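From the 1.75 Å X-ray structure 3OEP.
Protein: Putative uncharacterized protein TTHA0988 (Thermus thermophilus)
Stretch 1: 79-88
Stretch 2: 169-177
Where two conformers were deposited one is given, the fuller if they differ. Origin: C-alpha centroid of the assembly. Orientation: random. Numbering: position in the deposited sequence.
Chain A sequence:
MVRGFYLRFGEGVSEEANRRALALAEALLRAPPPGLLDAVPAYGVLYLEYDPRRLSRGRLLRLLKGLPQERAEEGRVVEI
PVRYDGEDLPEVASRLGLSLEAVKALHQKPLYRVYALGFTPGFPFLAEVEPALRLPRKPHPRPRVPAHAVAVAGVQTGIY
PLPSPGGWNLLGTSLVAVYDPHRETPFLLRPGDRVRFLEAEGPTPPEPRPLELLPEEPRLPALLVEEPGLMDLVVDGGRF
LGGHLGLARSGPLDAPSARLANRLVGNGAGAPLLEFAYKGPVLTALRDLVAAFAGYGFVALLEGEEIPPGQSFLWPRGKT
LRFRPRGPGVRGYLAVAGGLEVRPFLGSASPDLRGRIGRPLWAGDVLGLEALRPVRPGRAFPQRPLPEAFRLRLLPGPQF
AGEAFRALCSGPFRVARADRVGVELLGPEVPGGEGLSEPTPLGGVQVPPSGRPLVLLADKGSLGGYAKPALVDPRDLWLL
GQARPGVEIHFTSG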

# COMPACT_ATOMS: atom_id res chain seq x y z
N GLU A 79 -3.48 -10.57 25.49
CA GLU A 79 -4.41 -9.78 26.31
C GLU A 79 -4.39 -8.32 25.86
O GLU A 79 -3.31 -7.72 25.70
CB GLU A 79 -4.03 -9.88 27.79
N ILE A 80 -5.57 -7.75 25.64
CA ILE A 80 -5.70 -6.34 25.27
C ILE A 80 -6.46 -5.60 26.37
O ILE A 80 -7.68 -5.69 26.44
CB ILE A 80 -6.45 -6.17 23.93
CG1 ILE A 80 -5.79 -6.96 22.80
CG2 ILE A 80 -6.57 -4.68 23.55
CD1 ILE A 80 -4.37 -6.53 22.48
N PRO A 81 -5.74 -4.87 27.24
CA PRO A 81 -6.43 -4.02 28.21
C PRO A 81 -7.15 -2.90 27.48
O PRO A 81 -6.58 -2.33 26.54
CB PRO A 81 -5.30 -3.46 29.09
CG PRO A 81 -4.09 -4.23 28.74
CD PRO A 81 -4.28 -4.77 27.37
N VAL A 82 -8.37 -2.59 27.89
CA VAL A 82 -9.22 -1.62 27.19
C VAL A 82 -9.94 -0.70 28.16
O VAL A 82 -10.50 -1.16 29.17
CB VAL A 82 -10.31 -2.34 26.36
CG1 VAL A 82 -11.16 -1.33 25.57
CG2 VAL A 82 -9.67 -3.34 25.43
N ARG A 83 -9.93 0.60 27.86
CA ARG A 83 -10.75 1.57 28.57
C ARG A 83 -12.02 1.76 27.73
O ARG A 83 -11.94 2.18 26.58
CB ARG A 83 -10.01 2.90 28.71
CG ARG A 83 -10.69 3.89 29.64
CD ARG A 83 -10.28 5.33 29.38
NE ARG A 83 -8.83 5.50 29.33
CZ ARG A 83 -8.13 5.97 28.30
NH1 ARG A 83 -8.72 6.33 27.15
NH2 ARG A 83 -6.81 6.07 28.40
N TYR A 84 -13.18 1.44 28.31
CA TYR A 84 -14.44 1.49 27.55
C TYR A 84 -15.05 2.88 27.63
O TYR A 84 -16.03 3.12 28.33
CB TYR A 84 -15.41 0.41 28.03
CG TYR A 84 -15.01 -0.97 27.55
CD1 TYR A 84 -15.27 -1.37 26.24
CD2 TYR A 84 -14.35 -1.86 28.39
CE1 TYR A 84 -14.89 -2.63 25.78
CE2 TYR A 84 -13.97 -3.12 27.94
CZ TYR A 84 -14.25 -3.50 26.64
OH TYR A 84 -13.88 -4.74 26.18
N ASP A 85 -14.42 3.80 26.89
CA ASP A 85 -14.77 5.21 26.85
C ASP A 85 -15.17 5.63 25.43
O ASP A 85 -15.14 6.81 25.09
CB ASP A 85 -13.59 6.06 27.33
CG ASP A 85 -12.37 6.00 26.39
OD1 ASP A 85 -12.34 5.14 25.47
OD2 ASP A 85 -11.44 6.81 26.57
N GLY A 86 -15.55 4.64 24.61
CA GLY A 86 -15.81 4.88 23.20
C GLY A 86 -16.96 5.84 22.97
O GLY A 86 -17.97 5.81 23.69
N GLU A 87 -16.80 6.69 21.96
CA GLU A 87 -17.78 7.73 21.65
C GLU A 87 -19.15 7.15 21.28
O GLU A 87 -20.16 7.81 21.47
CB GLU A 87 -17.25 8.61 20.50
CG GLU A 87 -18.08 9.86 20.19
CD GLU A 87 -17.48 10.70 19.08
OE1 GLU A 87 -16.24 10.87 19.04
OE2 GLU A 87 -18.25 11.21 18.23
N ASP A 88 -19.18 5.93 20.75
CA ASP A 88 -20.42 5.28 20.32
C ASP A 88 -21.03 4.32 21.35
O ASP A 88 -22.08 3.73 21.10
CB ASP A 88 -20.18 4.51 19.02
CG ASP A 88 -19.76 5.41 17.88
OD1 ASP A 88 -20.32 6.53 17.76
OD2 ASP A 88 -18.87 5.00 17.10
N ASN A 169 -18.27 0.89 15.00
CA ASN A 169 -18.84 1.47 16.21
C ASN A 169 -17.80 1.47 17.33
O ASN A 169 -17.35 0.40 17.76
CB ASN A 169 -20.08 0.69 16.63
CG ASN A 169 -21.16 0.68 15.56
OD1 ASN A 169 -21.84 1.69 15.35
ND2 ASN A 169 -21.33 -0.46 14.88
N LEU A 170 -17.42 2.66 17.79
CA LEU A 170 -16.29 2.82 18.71
C LEU A 170 -16.72 2.60 20.16
O LEU A 170 -17.51 3.37 20.71
CB LEU A 170 -15.67 4.20 18.56
CG LEU A 170 -15.31 4.66 17.15
CD1 LEU A 170 -14.59 6.01 17.21
CD2 LEU A 170 -14.47 3.62 16.41
N LEU A 171 -16.19 1.54 20.77
CA LEU A 171 -16.53 1.15 22.13
C LEU A 171 -15.50 1.58 23.18
O LEU A 171 -15.84 1.75 24.34
CB LEU A 171 -16.68 -0.37 22.23
CG LEU A 171 -17.72 -1.03 21.33
CD1 LEU A 171 -17.92 -2.48 21.76
CD2 LEU A 171 -19.03 -0.25 21.37
N GLY A 172 -14.24 1.72 22.77
CA GLY A 172 -13.21 2.08 23.72
C GLY A 172 -11.86 2.33 23.11
O GLY A 172 -11.73 2.53 21.89
N THR A 173 -10.85 2.31 23.98
CA THR A 173 -9.48 2.64 23.63
C THR A 173 -8.55 1.54 24.14
O THR A 173 -8.56 1.22 25.33
CB THR A 173 -9.06 3.95 24.32
OG1 THR A 173 -9.97 5.00 23.95
CG2 THR A 173 -7.64 4.35 23.92
N SER A 174 -7.74 0.97 23.26
CA SER A 174 -6.76 -0.03 23.67
C SER A 174 -5.65 0.66 24.45
O SER A 174 -5.18 1.73 24.07
CB SER A 174 -6.17 -0.74 22.45
OG SER A 174 -5.14 -1.65 22.83
N LEU A 175 -5.23 0.04 25.55
CA LEU A 175 -4.19 0.60 26.40
C LEU A 175 -2.81 0.04 26.05
O LEU A 175 -1.81 0.32 26.73
CB LEU A 175 -4.53 0.41 27.88
CG LEU A 175 -5.90 0.99 28.26
CD1 LEU A 175 -6.15 0.83 29.75
CD2 LEU A 175 -6.03 2.46 27.84
N VAL A 176 -2.77 -0.75 24.97
CA VAL A 176 -1.53 -1.19 24.35
C VAL A 176 -1.57 -0.84 22.86
O VAL A 176 -2.63 -0.90 22.22
CB VAL A 176 -1.29 -2.71 24.52
CG1 VAL A 176 -1.04 -3.05 25.99
CG2 VAL A 176 -2.45 -3.52 23.97
N ALA A 177 -0.42 -0.45 22.31
CA ALA A 177 -0.31 -0.14 20.89
C ALA A 177 -0.11 -1.45 20.13
O ALA A 177 0.87 -2.17 20.36
CB ALA A 177 0.86 0.82 20.64

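Strands 79-83 and 169-174 run antiparallel, their N-to-C directions 124° apart, and the contact buries 759 Å² in total. R83 and T173 form the hydrogen-bonded pair: R83 N to T173 O is 2.9 Å and T173 N to R83 O is 2.8 Å. L175 N extends the ladder to P81 O at 2.9 Å. P81 has no amide hydrogen, but its carbonyl is free to accept.

R83 and T173 share one face of the sheet. T173 takes the m rotamer, which brings OG1 within 2.8 Å of D85 OD1, to which it donates a hydrogen bond. D85 adopts p, so its carboxylate serves two partners: the other oxygen, OD2, makes a salt bridge with R83 NH1 at 2.8 Å. The R83 chain is t at chi1 and chi2, then turns at chi3 (m). L175 CD2 lies over one face of the R83 guanidinium, 3.7 Å from R83 NH2.

V82 and S174 share the other face. S174 is t at chi1; its OG donates to V176 O at 2.7 Å, within its own stretch. S174 OG also lies 3.4 Å from I80 CG2.

V176 adds apolar contacts near the end of the ladder. I80, m at both chi angles, places CD1 3.9 Å from V176 CG2, while P81 CD lies 3.9 Å from V176 CG1.

Beyond strand 79-83, the backbone stays close. G86 N makes a weak hydrogen bond to L171 O at 2.9 Å. Glycine suits this position: an ideal CB would clash with L171 C, L170 O and G172 N. At G172 an ideal CB would clash with R83 O.

D88 closes the far end. Its CB points toward the partner, and chi1 m carries OD2 to L170 N at 2.8 Å, a nearly straight hydrogen bond. D88 N donates back to L170 O at 3.1 Å.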